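Local coordinates for protein triacylglycerol lipase (Clostridium botulinum, PDB 5AH1) that probably hydrolyses ester bonds of triacylglycerols, and those of synthetic polyesters, as a zinc-binding alpha/beta-hydrolase, at residues 224-227 / 228-231; 234-237 / 238-242; 246-249 / 250-254; 337-340 / 341-344; 350-354 / 355-359. All coordinates share one frame; numbering follows the deposited sequence. Where two conformers were deposited one is given.

Contact 1 (224-227 / 228-231)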
loop_
_atom_site.group_PDB
_atom_site.type_symbol
_atom_site.label_atom_id
_atom_site.label_comp_id
_atom_site.label_asym_id
_atom_site.label_seq_id
_atom_site.Cartn_x
_atom_site.Cartn_y
_atom_site.Cartn_z
ATOM N N VAL A 224 5.901 -9.657 6.944
ATOM C CA VAL A 224 5.382 -8.731 5.948
ATOM C C VAL A 224 3.948 -9.149 5.647
ATOM O O VAL A 224 3.702 -10.283 5.249
ATOM C CB VAL A 224 6.226 -8.813 4.659
ATOM C CG1 VAL A 224 5.510 -8.199 3.449
ATOM C CG2 VAL A 224 7.566 -8.160 4.892
ATOM N N SER A 225 3.002 -8.241 5.871
ATOM C CA SER A 225 1.596 -8.487 5.592
ATOM C C SER A 225 1.115 -7.475 4.571
ATOM O O SER A 225 1.216 -6.266 4.811
ATOM C CB SER A 225 0.752 -8.349 6.855
ATOM O OG SER A 225 1.054 -9.338 7.811
ATOM N N THR A 226 0.612 -7.972 3.440
ATOM C CA THR A 226 0.020 -7.115 2.412
ATOM C C THR A 226 -1.495 -7.239 2.479
ATOM O O THR A 226 -2.029 -8.322 2.703
ATOM C CB THR A 226 0.564 -7.422 0.982
ATOM O OG1 THR A 226 0.044 -8.660 0.477
ATOM C CG2 THR A 226 2.070 -7.465 0.973
ATOM N N ILE A 227 -2.175 -6.101 2.339
ATOM C CA ILE A 227 -3.627 -6.021 2.406
ATOM C C ILE A 227 -4.080 -5.222 1.186
ATOM O O ILE A 227 -3.718 -4.063 1.031
ATOM C CB ILE A 227 -4.107 -5.333 3.708
ATOM C CG1 ILE A 227 -3.557 -6.028 4.955
ATOM C CG2 ILE A 227 -5.633 -5.285 3.729
ATOM C CD1 ILE A 227 -3.970 -5.323 6.255
ATOM N N SER A 228 -4.858 -5.862 0.322
ATOM C CA SER A 228 -5.365 -5.216 -0.894
ATOM C C SER A 228 -4.241 -4.739 -1.813
ATOM O O SER A 228 -4.365 -3.731 -2.518
ATOM C CB SER A 228 -6.257 -4.022 -0.545
ATOM O OG SER A 228 -7.188 -4.329 0.482
ATOM N N THR A 229 -3.137 -5.466 -1.811
ATOM C CA THR A 229 -1.929 -4.997 -2.482
ATOM C C THR A 229 -1.859 -5.469 -3.942
ATOM O O THR A 229 -2.115 -6.642 -4.225
ATOM C CB THR A 229 -0.678 -5.476 -1.728
ATOM O OG1 THR A 229 -0.643 -4.818 -0.463
ATOM C CG2 THR A 229 0.630 -5.187 -2.480
ATOM N N PRO A 230 -1.495 -4.560 -4.860
ATOM C CA PRO A 230 -1.255 -4.959 -6.254
ATOM C C PRO A 230 0.095 -5.664 -6.402
ATOM O O PRO A 230 1.045 -5.133 -6.963
ATOM C CB PRO A 230 -1.273 -3.630 -6.994
ATOM C CG PRO A 230 -0.731 -2.651 -5.990
ATOM C CD PRO A 230 -1.292 -3.111 -4.661
ATOM N N ASN A 231 0.196 -6.869 -5.857
ATOM C CA ASN A 231 1.456 -7.589 -5.928
ATOM C C ASN A 231 1.851 -7.946 -7.370
ATOM O O ASN A 231 3.043 -8.076 -7.671
ATOM C CB ASN A 231 1.427 -8.835 -5.042
ATOM C CG ASN A 231 1.623 -8.522 -3.557
ATOM O OD1 ASN A 231 2.601 -7.887 -3.178
ATOM N ND2 ASN A 231 0.709 -9.000 -2.717
HETATM O O HOH W 1 -2.581 -8.253 -0.554
#
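Thr226 and Asn231 face each other from opposite directions across the turn that follows strand 221-227, and their polar ends meet in a hydrogen bond. Asn231 ND2 gives a proton to Thr226 OG1 over 3.3 Å, with the hydroxyl lying almost in the plane of the amide. The same OG1 donates to a water at 2.8 Å, and that water also accepts from Thr229 N at 3.1 Å. One hydroxyl, accepting from the amide and donating to the water, is thus linked to both Asn231 and Thr229. Its place is set by chi1 of Thr226 (73°), which puts OG1 between the backbone N and the carbonyl carbon.

Thr229 meets Thr226 at roughly a right angle. Its OG1 comes to 3.2 Å from Thr226 CB, while its own hydrogen bond goes to Ser182 O, in the probable nucleophile elbow of this hydrolase. Ser228, at the bend, has a left-handed backbone and bonds through OG to Thr333. The amide of Asn231 is held at further points: OD1 by Arg189, and ND2 also by Gln392 O. All the touching residues are buried. The named hydroxyls and the amide find partners within the protein or in the bridging water, which probably restrains the loop beside the probable elbow.

Contact 2 (234-237 / 238-242). With K (potassium ion), chain D.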
loop_
_atom_site.group_PDB
_atom_site.type_symbol
_atom_site.label_atom_id
_atom_site.label_comp_id
_atom_site.label_asym_id
_atom_site.label_seq_id
_atom_site.Cartn_x
_atom_site.Cartn_y
_atom_site.Cartn_z
ATOM N N THR A 234 -2.118 -3.461 -10.904
ATOM C CA THR A 234 -3.533 -3.325 -11.119
ATOM C C THR A 234 -3.775 -2.825 -12.528
ATOM O O THR A 234 -3.130 -1.887 -12.995
ATOM C CB THR A 234 -4.196 -2.364 -10.110
ATOM O OG1 THR A 234 -5.513 -2.110 -10.579
ATOM C CG2 THR A 234 -3.423 -1.041 -9.936
ATOM N N THR A 235 -4.744 -3.440 -13.195
ATOM C CA THR A 235 -5.077 -3.014 -14.549
ATOM C C THR A 235 -5.770 -1.655 -14.576
ATOM O O THR A 235 -5.901 -1.066 -15.635
ATOM C CB THR A 235 -5.891 -4.059 -15.320
ATOM O OG1 THR A 235 -7.170 -4.244 -14.710
ATOM C CG2 THR A 235 -5.136 -5.379 -15.428
ATOM N N LEU A 236 -6.127 -1.120 -13.413
ATOM C CA LEU A 236 -6.602 0.263 -13.356
ATOM C C LEU A 236 -5.515 1.215 -13.843
ATOM O O LEU A 236 -5.790 2.178 -14.573
ATOM C CB LEU A 236 -7.064 0.650 -11.953
ATOM C CG LEU A 236 -7.714 2.033 -11.837
ATOM C CD1 LEU A 236 -8.937 2.155 -12.734
ATOM C CD2 LEU A 236 -8.069 2.302 -10.401
ATOM N N SER A 237 -4.262 0.954 -13.477
ATOM C CA SER A 237 -3.187 1.755 -14.029
ATOM C C SER A 237 -3.010 1.463 -15.521
ATOM O O SER A 237 -2.886 2.393 -16.324
ATOM C CB SER A 237 -1.869 1.565 -13.292
ATOM O OG SER A 237 -0.890 2.332 -13.970
ATOM N N ASP A 238 -2.985 0.192 -15.907
ATOM C CA ASP A 238 -2.786 -0.162 -17.308
ATOM C C ASP A 238 -3.769 0.576 -18.233
ATOM O O ASP A 238 -3.391 1.074 -19.286
ATOM C CB ASP A 238 -2.987 -1.653 -17.532
ATOM C CG ASP A 238 -1.984 -2.530 -16.802
ATOM O OD1 ASP A 238 -1.145 -2.049 -16.041
ATOM O OD2 ASP A 238 -2.076 -3.759 -16.975
ATOM N N LEU A 239 -5.032 0.645 -17.825
ATOM C CA LEU A 239 -6.096 1.080 -18.705
ATOM C C LEU A 239 -6.250 2.614 -18.780
ATOM O O LEU A 239 -6.886 3.113 -19.710
ATOM C CB LEU A 239 -7.434 0.403 -18.358
ATOM C CG LEU A 239 -8.155 0.765 -17.057
ATOM C CD1 LEU A 239 -9.045 1.990 -17.219
ATOM C CD2 LEU A 239 -8.979 -0.412 -16.610
ATOM N N MET A 240 -5.672 3.336 -17.813
ATOM C CA MET A 240 -5.809 4.802 -17.691
ATOM C C MET A 240 -4.540 5.542 -18.085
ATOM O O MET A 240 -3.450 5.095 -17.770
ATOM C CB MET A 240 -6.086 5.195 -16.233
ATOM C CG MET A 240 -7.420 4.803 -15.706
ATOM S SD MET A 240 -7.785 5.658 -14.175
ATOM C CE MET A 240 -8.259 7.277 -14.774
ATOM N N PRO A 241 -4.667 6.719 -18.728
ATOM C CA PRO A 241 -3.521 7.633 -18.749
ATOM C C PRO A 241 -3.122 7.998 -17.322
ATOM O O PRO A 241 -3.990 8.170 -16.461
ATOM C CB PRO A 241 -4.060 8.865 -19.496
ATOM C CG PRO A 241 -5.279 8.373 -20.221
ATOM C CD PRO A 241 -5.860 7.323 -19.335
ATOM N N ALA A 242 -1.821 8.101 -17.068
ATOM C CA ALA A 242 -1.326 8.385 -15.733
ATOM C C ALA A 242 -1.939 9.643 -15.114
ATOM O O ALA A 242 -2.346 9.626 -13.948
ATOM C CB ALA A 242 0.180 8.491 -15.753
HETATM K K K D . -1.829 3.204 -18.755
HETATM O O HOH W 2 -1.575 4.977 -15.591
#
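Ser237 and Met240 turn their carbonyl oxygens onto one potassium ion, the strongest polar feature of this short helix end. Ser237 O lies 2.8 Å from the metal, Met240 O and Asp238 O 2.7 Å each, and the positive charge probably offsets the repulsion between these oxygens. A water donates to Met240 O and, at longer range, to Ser237 OG, whose hydroxyl also pairs with Thr305 O.

The backbone bonds follow. Leu239 N reaches Thr235 O at 2.9 Å, as in an alpha-helix. Met240 N is shared between Ser237 O at 3.3 Å, which it meets from above the carbonyl plane, and a weak bond to Leu236 O; the former is an i to i+3 bond of the 3-10 type, in the same turn that supplies the metal's oxygens. At the other end Thr234 is the N-cap, its OG1 accepting from Leu236 N at 3.1 Å as well as pairing with Val386 O.

Farther out, the carboxylate of Asp238 passes beside Thr235, Asp238 OD2 standing 3.8 Å from Thr235 CG2, while OD2 forms a salt bridge with Arg368 and a hydrogen bond with Thr310. Leu236 and Met240 lie side by side and point the same way, CD1 of the leucine 4.0 Å from the methionine SD. Helix 235-239 is packed through Thr235 and Leu236 against Met363 of helix 357-363, and through Ser237 and Met240 against Leu245 of helix 242-257, which starts directly after Pro241.

Contact 3 (246-249 / 250-254)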
loop_
_atom_site.group_PDB
_atom_site.type_symbol
_atom_site.label_atom_id
_atom_site.label_comp_id
_atom_site.label_asym_id
_atom_site.label_seq_id
_atom_site.Cartn_x
_atom_site.Cartn_y
_atom_site.Cartn_z
ATOM N N ILE A 246 -4.124 9.933 -11.556
ATOM C CA ILE A 246 -3.825 10.826 -10.443
ATOM C C ILE A 246 -4.985 11.802 -10.191
ATOM O O ILE A 246 -5.393 12.018 -9.053
ATOM C CB ILE A 246 -2.512 11.614 -10.675
ATOM C CG1 ILE A 246 -1.309 10.675 -10.817
ATOM C CG2 ILE A 246 -2.273 12.597 -9.534
ATOM C CD1 ILE A 246 -0.886 10.032 -9.535
ATOM N N SER A 247 -5.532 12.379 -11.253
ATOM C CA SER A 247 -6.620 13.339 -11.116
ATOM C C SER A 247 -7.846 12.676 -10.469
ATOM O O SER A 247 -8.456 13.231 -9.553
ATOM C CB SER A 247 -6.954 13.944 -12.478
ATOM O OG SER A 247 -7.856 15.015 -12.326
ATOM N N TYR A 248 -8.194 11.482 -10.934
ATOM C CA TYR A 248 -9.247 10.701 -10.307
ATOM C C TYR A 248 -9.011 10.518 -8.802
ATOM O O TYR A 248 -9.930 10.684 -7.999
ATOM C CB TYR A 248 -9.369 9.328 -10.976
ATOM C CG TYR A 248 -10.215 8.369 -10.177
ATOM C CD1 TYR A 248 -11.594 8.488 -10.146
ATOM C CD2 TYR A 248 -9.628 7.352 -9.443
ATOM C CE1 TYR A 248 -12.375 7.625 -9.398
ATOM C CE2 TYR A 248 -10.394 6.483 -8.689
ATOM C CZ TYR A 248 -11.771 6.620 -8.677
ATOM O OH TYR A 248 -12.523 5.738 -7.917
ATOM N N THR A 249 -7.778 10.204 -8.435
ATOM C CA THR A 249 -7.478 9.927 -7.045
ATOM C C THR A 249 -7.555 11.197 -6.173
ATOM O O THR A 249 -7.869 11.116 -4.995
ATOM C CB THR A 249 -6.137 9.206 -6.913
ATOM O OG1 THR A 249 -6.115 8.097 -7.826
ATOM C CG2 THR A 249 -5.970 8.683 -5.511
ATOM N N PHE A 250 -7.306 12.368 -6.753
ATOM C CA PHE A 250 -7.566 13.640 -6.056
ATOM C C PHE A 250 -9.063 13.808 -5.833
ATOM O O PHE A 250 -9.490 14.300 -4.794
ATOM C CB PHE A 250 -7.021 14.845 -6.826
ATOM C CG PHE A 250 -5.552 15.071 -6.639
ATOM C CD1 PHE A 250 -5.024 15.355 -5.392
ATOM C CD2 PHE A 250 -4.700 15.039 -7.721
ATOM C CE1 PHE A 250 -3.669 15.575 -5.238
ATOM C CE2 PHE A 250 -3.352 15.252 -7.570
ATOM C CZ PHE A 250 -2.833 15.517 -6.334
ATOM N N GLY A 251 -9.855 13.406 -6.814
ATOM C CA GLY A 251 -11.301 13.378 -6.660
ATOM C C GLY A 251 -11.723 12.506 -5.487
ATOM O O GLY A 251 -12.528 12.922 -4.659
ATOM N N VAL A 252 -11.182 11.288 -5.407
ATOM C CA VAL A 252 -11.492 10.400 -4.294
ATOM C C VAL A 252 -11.093 11.064 -2.970
ATOM O O VAL A 252 -11.844 11.039 -1.993
ATOM C CB VAL A 252 -10.797 9.033 -4.433
ATOM C CG1 VAL A 252 -11.096 8.181 -3.221
ATOM C CG2 VAL A 252 -11.266 8.314 -5.695
ATOM N N LEU A 253 -9.910 11.668 -2.934
ATOM C CA LEU A 253 -9.473 12.375 -1.731
ATOM C C LEU A 253 -10.503 13.444 -1.342
ATOM O O LEU A 253 -10.834 13.599 -0.168
ATOM C CB LEU A 253 -8.079 12.977 -1.946
ATOM C CG LEU A 253 -7.504 13.822 -0.802
ATOM C CD1 LEU A 253 -7.385 13.030 0.492
ATOM C CD2 LEU A 253 -6.144 14.367 -1.202
ATOM N N GLY A 254 -11.024 14.156 -2.336
ATOM C CA GLY A 254 -12.028 15.176 -2.107
ATOM C C GLY A 254 -13.316 14.653 -1.492
ATOM O O GLY A 254 -13.984 15.400 -0.780
#
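Phe250 N and Val252 N bond to Ile246 O and Tyr248 O, at 3.0 and 2.9 Å, in the regular i to i+4 pattern of an alpha-helix, which Gly251 and Leu253 continue with Ser247 O and Thr249 O. Four residues apart also means about one turn apart, and the side chains meet on the same spacing.

Tyr248 and Val252 form a CH-pi pair. A chi1 of 167° turns the tyrosine CG away from the backbone N and swings the ring along the helix until Val252 CG2 rests over one face. This methyl stands 3.8 Å from the ring centroid, 27° off the normal, displaced toward the hydroxyl-bearing rim; CZ is its nearest ring atom at 3.5 Å. The phenol oxygen continues outward to a hydrogen bond with Ile355 O.

On another flank Ile246 and Phe250 run side by side in the same direction. The branch methyl CG2 of Ile246 touches Phe250 CE2 at 3.5 Å, and Leu292 of helix 284-292 packs against both residues. Thr249, in one of its two conformers, turns its OG1 back to Leu245 O within its own helix.

The i, i+4 spacing is that of an alpha-helix; here, in an alpha/beta-hydrolase, helix 242-257 packs on helix 284-292 through Ile246 and Phe250, and on the 350-359 region through Tyr248 and Val252.

Contact 4 (337-340 / 341-344)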
loop_
_atom_site.group_PDB
_atom_site.type_symbol
_atom_site.label_atom_id
_atom_site.label_comp_id
_atom_site.label_asym_id
_atom_site.label_seq_id
_atom_site.Cartn_x
_atom_site.Cartn_y
_atom_site.Cartn_z
ATOM N N LYS A 337 -19.070 -8.708 -8.313
ATOM C CA LYS A 337 -19.728 -9.967 -8.643
ATOM C C LYS A 337 -19.686 -10.133 -10.148
ATOM O O LYS A 337 -19.496 -9.168 -10.884
ATOM C CB LYS A 337 -21.186 -9.959 -8.176
ATOM C CG LYS A 337 -22.011 -8.824 -8.762
ATOM C CD LYS A 337 -23.437 -8.809 -8.263
ATOM C CE LYS A 337 -24.188 -7.628 -8.867
ATOM N NZ LYS A 337 -25.584 -7.497 -8.354
ATOM N N GLU A 338 -19.857 -11.361 -10.610
ATOM C CA GLU A 338 -19.845 -11.636 -12.039
ATOM C C GLU A 338 -21.211 -11.337 -12.646
ATOM O O GLU A 338 -22.241 -11.761 -12.119
ATOM C CB GLU A 338 -19.459 -13.097 -12.300
ATOM C CG GLU A 338 -19.382 -13.447 -13.788
ATOM C CD GLU A 338 -18.758 -14.808 -14.061
ATOM O OE1 GLU A 338 -18.009 -15.324 -13.197
ATOM O OE2 GLU A 338 -19.015 -15.354 -15.155
ATOM N N SER A 339 -21.216 -10.593 -13.746
ATOM C CA SER A 339 -22.416 -10.409 -14.542
ATOM C C SER A 339 -22.732 -11.699 -15.288
ATOM O O SER A 339 -21.922 -12.178 -16.080
ATOM C CB SER A 339 -22.214 -9.284 -15.545
ATOM O OG SER A 339 -23.260 -9.291 -16.499
ATOM N N ILE A 340 -23.910 -12.259 -15.058
ATOM C CA ILE A 340 -24.274 -13.520 -15.708
ATOM C C ILE A 340 -24.577 -13.337 -17.203
ATOM O O ILE A 340 -24.723 -14.308 -17.941
ATOM C CB ILE A 340 -25.478 -14.185 -15.013
ATOM C CG1 ILE A 340 -26.730 -13.309 -15.143
ATOM C CG2 ILE A 340 -25.146 -14.451 -13.545
ATOM C CD1 ILE A 340 -27.993 -13.955 -14.580
ATOM N N LEU A 341 -24.678 -12.093 -17.651
ATOM C CA LEU A 341 -24.961 -11.812 -19.047
ATOM C C LEU A 341 -23.689 -11.833 -19.897
ATOM O O LEU A 341 -23.661 -12.423 -20.971
ATOM C CB LEU A 341 -25.643 -10.454 -19.164
ATOM C CG LEU A 341 -26.197 -10.099 -20.539
ATOM C CD1 LEU A 341 -27.318 -11.041 -20.938
ATOM C CD2 LEU A 341 -26.687 -8.657 -20.509
ATOM N N THR A 342 -22.635 -11.187 -19.416
ATOM C CA THR A 342 -21.409 -11.020 -20.201
ATOM C C THR A 342 -20.168 -11.698 -19.619
ATOM O O THR A 342 -19.148 -11.797 -20.308
ATOM C CB THR A 342 -21.030 -9.549 -20.296
ATOM O OG1 THR A 342 -20.852 -9.037 -18.971
ATOM C CG2 THR A 342 -22.090 -8.745 -21.045
ATOM N N GLY A 343 -20.212 -12.112 -18.359
ATOM C CA GLY A 343 -19.026 -12.631 -17.713
ATOM C C GLY A 343 -18.133 -11.555 -17.115
ATOM O O GLY A 343 -17.167 -11.870 -16.423
ATOM N N HIS A 344 -18.442 -10.288 -17.367
ATOM C CA HIS A 344 -17.671 -9.193 -16.786
ATOM C C HIS A 344 -17.939 -9.113 -15.288
ATOM O O HIS A 344 -18.988 -9.547 -14.818
ATOM C CB HIS A 344 -18.049 -7.866 -17.430
ATOM C CG HIS A 344 -17.709 -7.790 -18.882
ATOM N ND1 HIS A 344 -18.439 -7.041 -19.780
ATOM C CD2 HIS A 344 -16.714 -8.368 -19.593
ATOM C CE1 HIS A 344 -17.910 -7.164 -20.983
ATOM N NE2 HIS A 344 -16.863 -7.966 -20.899
#
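Ser339 and His344 close the hairpin between strands 336-338 and 345-347 with a short, nearly straight bond: Ser339 N gives its proton to His344 O at 2.7 Å, almost along the C=O axis, with 168° at the hydrogen. The other backbone bond runs back the opposite way, Gly343 N to Ser339 O at 2.8 Å. Together the two put both main-chain polar groups of Ser339 to use across the turn. His344 O also receives the CA-H of Glu338, a lesser contact at 3.6 Å.

Inside the loop the side chain of Ser339 faces the segment 341-344. With chi1 at 168°, its OG lies on the far side of CB from the backbone N, where it accepts a weak bond from Leu341 N at 3.3 Å and approaches Thr342 OG1 at 3.5 Å, a weak bond in which either hydroxyl could give the proton.

Thr342 is positioned in turn by its own ST turn: OG1 accepts from His344 N at 3.2 Å, and its CB lies over one face of the imidazole, displaced toward the rim. At Gly343 the chain adopts a positive phi of 85°, which helps it turn back toward the second strand. Glu338 stretches alongside, OE2 3.7 Å from Gly343 CA. Outside the loop, Lys337 pairs through its backbone with Val346, and the imidazole side chain touches Arg365. The chemistry implies a mostly exposed surface hairpin with two backbone bonds across it and weaker or local hydroxyl support, while crystal neighbours also touch residues 339-342 and 344.

Contact 5 (350-354 / 355-359). With K (potassium ion), chain C.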
loop_
_atom_site.group_PDB
_atom_site.type_symbol
_atom_site.label_atom_id
_atom_site.label_comp_id
_atom_site.label_asym_id
_atom_site.label_seq_id
_atom_site.Cartn_x
_atom_site.Cartn_y
_atom_site.Cartn_z
ATOM N N GLY A 350 -23.909 -1.804 -2.480
ATOM C CA GLY A 350 -23.909 -1.955 -1.038
ATOM C C GLY A 350 -22.466 -1.957 -0.576
ATOM O O GLY A 350 -21.969 -0.959 -0.046
ATOM N N PRO A 351 -21.756 -3.064 -0.816
ATOM C CA PRO A 351 -20.353 -3.147 -0.400
ATOM C C PRO A 351 -19.415 -2.160 -1.097
ATOM O O PRO A 351 -18.488 -1.667 -0.472
ATOM C CB PRO A 351 -19.977 -4.593 -0.755
ATOM C CG PRO A 351 -21.273 -5.327 -0.749
ATOM C CD PRO A 351 -22.262 -4.363 -1.292
ATOM N N MET A 352 -19.637 -1.884 -2.378
ATOM C CA MET A 352 -18.717 -1.030 -3.140
ATOM C C MET A 352 -19.051 0.449 -3.021
ATOM O O MET A 352 -20.159 0.867 -3.337
ATOM C CB MET A 352 -18.732 -1.422 -4.624
ATOM C CG MET A 352 -17.691 -0.706 -5.473
ATOM S SD MET A 352 -16.016 -1.316 -5.246
ATOM C CE MET A 352 -16.066 -2.790 -6.249
ATOM N N ASN A 353 -18.082 1.241 -2.581
ATOM C CA ASN A 353 -18.219 2.684 -2.576
ATOM C C ASN A 353 -18.607 3.137 -3.988
ATOM O O ASN A 353 -17.956 2.746 -4.946
ATOM C CB ASN A 353 -16.871 3.294 -2.200
ATOM C CG ASN A 353 -16.945 4.783 -1.903
ATOM O OD1 ASN A 353 -17.710 5.520 -2.523
ATOM N ND2 ASN A 353 -16.113 5.238 -0.971
ATOM N N PRO A 354 -19.677 3.940 -4.131
ATOM C CA PRO A 354 -20.068 4.410 -5.473
ATOM C C PRO A 354 -18.941 5.103 -6.255
ATOM O O PRO A 354 -18.941 5.054 -7.484
ATOM C CB PRO A 354 -21.231 5.360 -5.176
ATOM C CG PRO A 354 -21.824 4.791 -3.913
ATOM C CD PRO A 354 -20.658 4.350 -3.107
ATOM N N ILE A 355 -17.970 5.683 -5.557
ATOM C CA ILE A 355 -16.820 6.312 -6.207
ATOM C C ILE A 355 -15.998 5.304 -7.019
ATOM O O ILE A 355 -15.290 5.681 -7.952
ATOM C CB ILE A 355 -15.897 7.043 -5.168
ATOM C CG1 ILE A 355 -14.918 7.988 -5.850
ATOM C CG2 ILE A 355 -15.067 6.072 -4.357
ATOM C CD1 ILE A 355 -15.551 9.126 -6.531
ATOM N N PHE A 356 -16.120 4.026 -6.677
ATOM C CA PHE A 356 -15.374 2.961 -7.351
ATOM C C PHE A 356 -16.231 2.217 -8.378
ATOM O O PHE A 356 -15.786 1.240 -8.955
ATOM C CB PHE A 356 -14.847 1.930 -6.335
ATOM C CG PHE A 356 -13.823 2.465 -5.372
ATOM C CD1 PHE A 356 -12.836 3.333 -5.789
ATOM C CD2 PHE A 356 -13.852 2.077 -4.043
ATOM C CE1 PHE A 356 -11.896 3.811 -4.898
ATOM C CE2 PHE A 356 -12.915 2.553 -3.144
ATOM C CZ PHE A 356 -11.941 3.427 -3.573
ATOM N N TYR A 357 -17.465 2.644 -8.612
ATOM C CA TYR A 357 -18.246 1.983 -9.655
ATOM C C TYR A 357 -17.533 2.007 -11.021
ATOM O O TYR A 357 -17.409 0.975 -11.672
ATOM C CB TYR A 357 -19.643 2.583 -9.795
ATOM C CG TYR A 357 -20.634 2.309 -8.678
ATOM C CD1 TYR A 357 -20.370 1.412 -7.648
ATOM C CD2 TYR A 357 -21.866 2.950 -8.679
ATOM C CE1 TYR A 357 -21.303 1.184 -6.646
ATOM C CE2 TYR A 357 -22.794 2.729 -7.686
ATOM C CZ TYR A 357 -22.522 1.843 -6.685
ATOM O OH TYR A 357 -23.471 1.641 -5.709
ATOM N N PRO A 358 -17.052 3.178 -11.462
ATOM C CA PRO A 358 -16.473 3.160 -12.811
ATOM C C PRO A 358 -15.142 2.416 -12.881
ATOM O O PRO A 358 -14.849 1.765 -13.890
ATOM C CB PRO A 358 -16.289 4.645 -13.139
ATOM C CG PRO A 358 -16.273 5.336 -11.841
ATOM C CD PRO A 358 -17.157 4.537 -10.915
ATOM N N THR A 359 -14.341 2.504 -11.824
ATOM C CA THR A 359 -13.054 1.840 -11.796
ATOM C C THR A 359 -13.247 0.324 -11.733
ATOM O O THR A 359 -12.586 -0.421 -12.462
ATOM C CB THR A 359 -12.195 2.347 -10.630
ATOM O OG1 THR A 359 -12.941 2.257 -9.414
ATOM C CG2 THR A 359 -11.800 3.803 -10.860
HETATM K K K C . -17.712 0.192 0.874
HETATM O O HOH W 3 -22.816 0.682 -3.316
HETATM O O HOH W 4 -19.946 0.907 0.214
HETATM O O HOH W 5 -17.594 2.621 0.998
HETATM O O HOH W 6 -18.617 0.316 3.263
#
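Met352 starts with CG trans to the main-chain N (chi1 -173°) and then bends at chi2 and chi3, which in one of its two conformers carries SD to 3.6 Å from Phe356 CB; there the sulfur meets the phenylalanine ring obliquely, in a Met-aromatic contact. A chi1 of -169° likewise turns the Asn353 CG away from its N, and Asn353 OD1 accepts from Ile355 N at 3.0 Å, the donor standing above the plane of the amide carbonyl. This bond to the backbone N two residues on makes an Asx turn in the approach to helix 357-363. Asn353 O takes Phe356 N at 2.8 Å, and Pro354 O takes Tyr357 N at 3.0 Å.

Pro354 CA lies over the centre of one face of the Tyr357 ring, 3.5 Å from its centroid, in a CH-pi contact. The tyrosine OH ends at a water that is 2.7 Å from it and also bonds Gly350 N and Met352 O. Ile355 CG2 covers a face of the Phe356 ring.

Pro351 O binds a potassium ion at 2.4 Å; three waters also bind it, one of which donates to Gly350 O. Asp425 and Asp428 complete the site, and Asp425 also accepts from Asn353 N.

How the contacts relate
From the N terminus the five contacts follow in series, each joining adjoining segments, so that none nests in or crosses another. Contact 1 turns the chain out of central strand 221-227 into the loop that leads to contact 2. Contact 2 spans helix 235-239 from its N-cap to the turn beyond, and contact 3 is a run of the next helix, 242-257. Farther along, contact 4 closes the 336-338/345-347 hairpin near the surface, and contact 5 leads into helix 357-363. Contact 5 touches contacts 2 and 3: Thr359 packs on Leu236 and Tyr248, and Tyr248 and Val252 reach Ile355. Contacts 1 and 4 touch none of the others, except that contact 1 adjoins contact 2 in sequence.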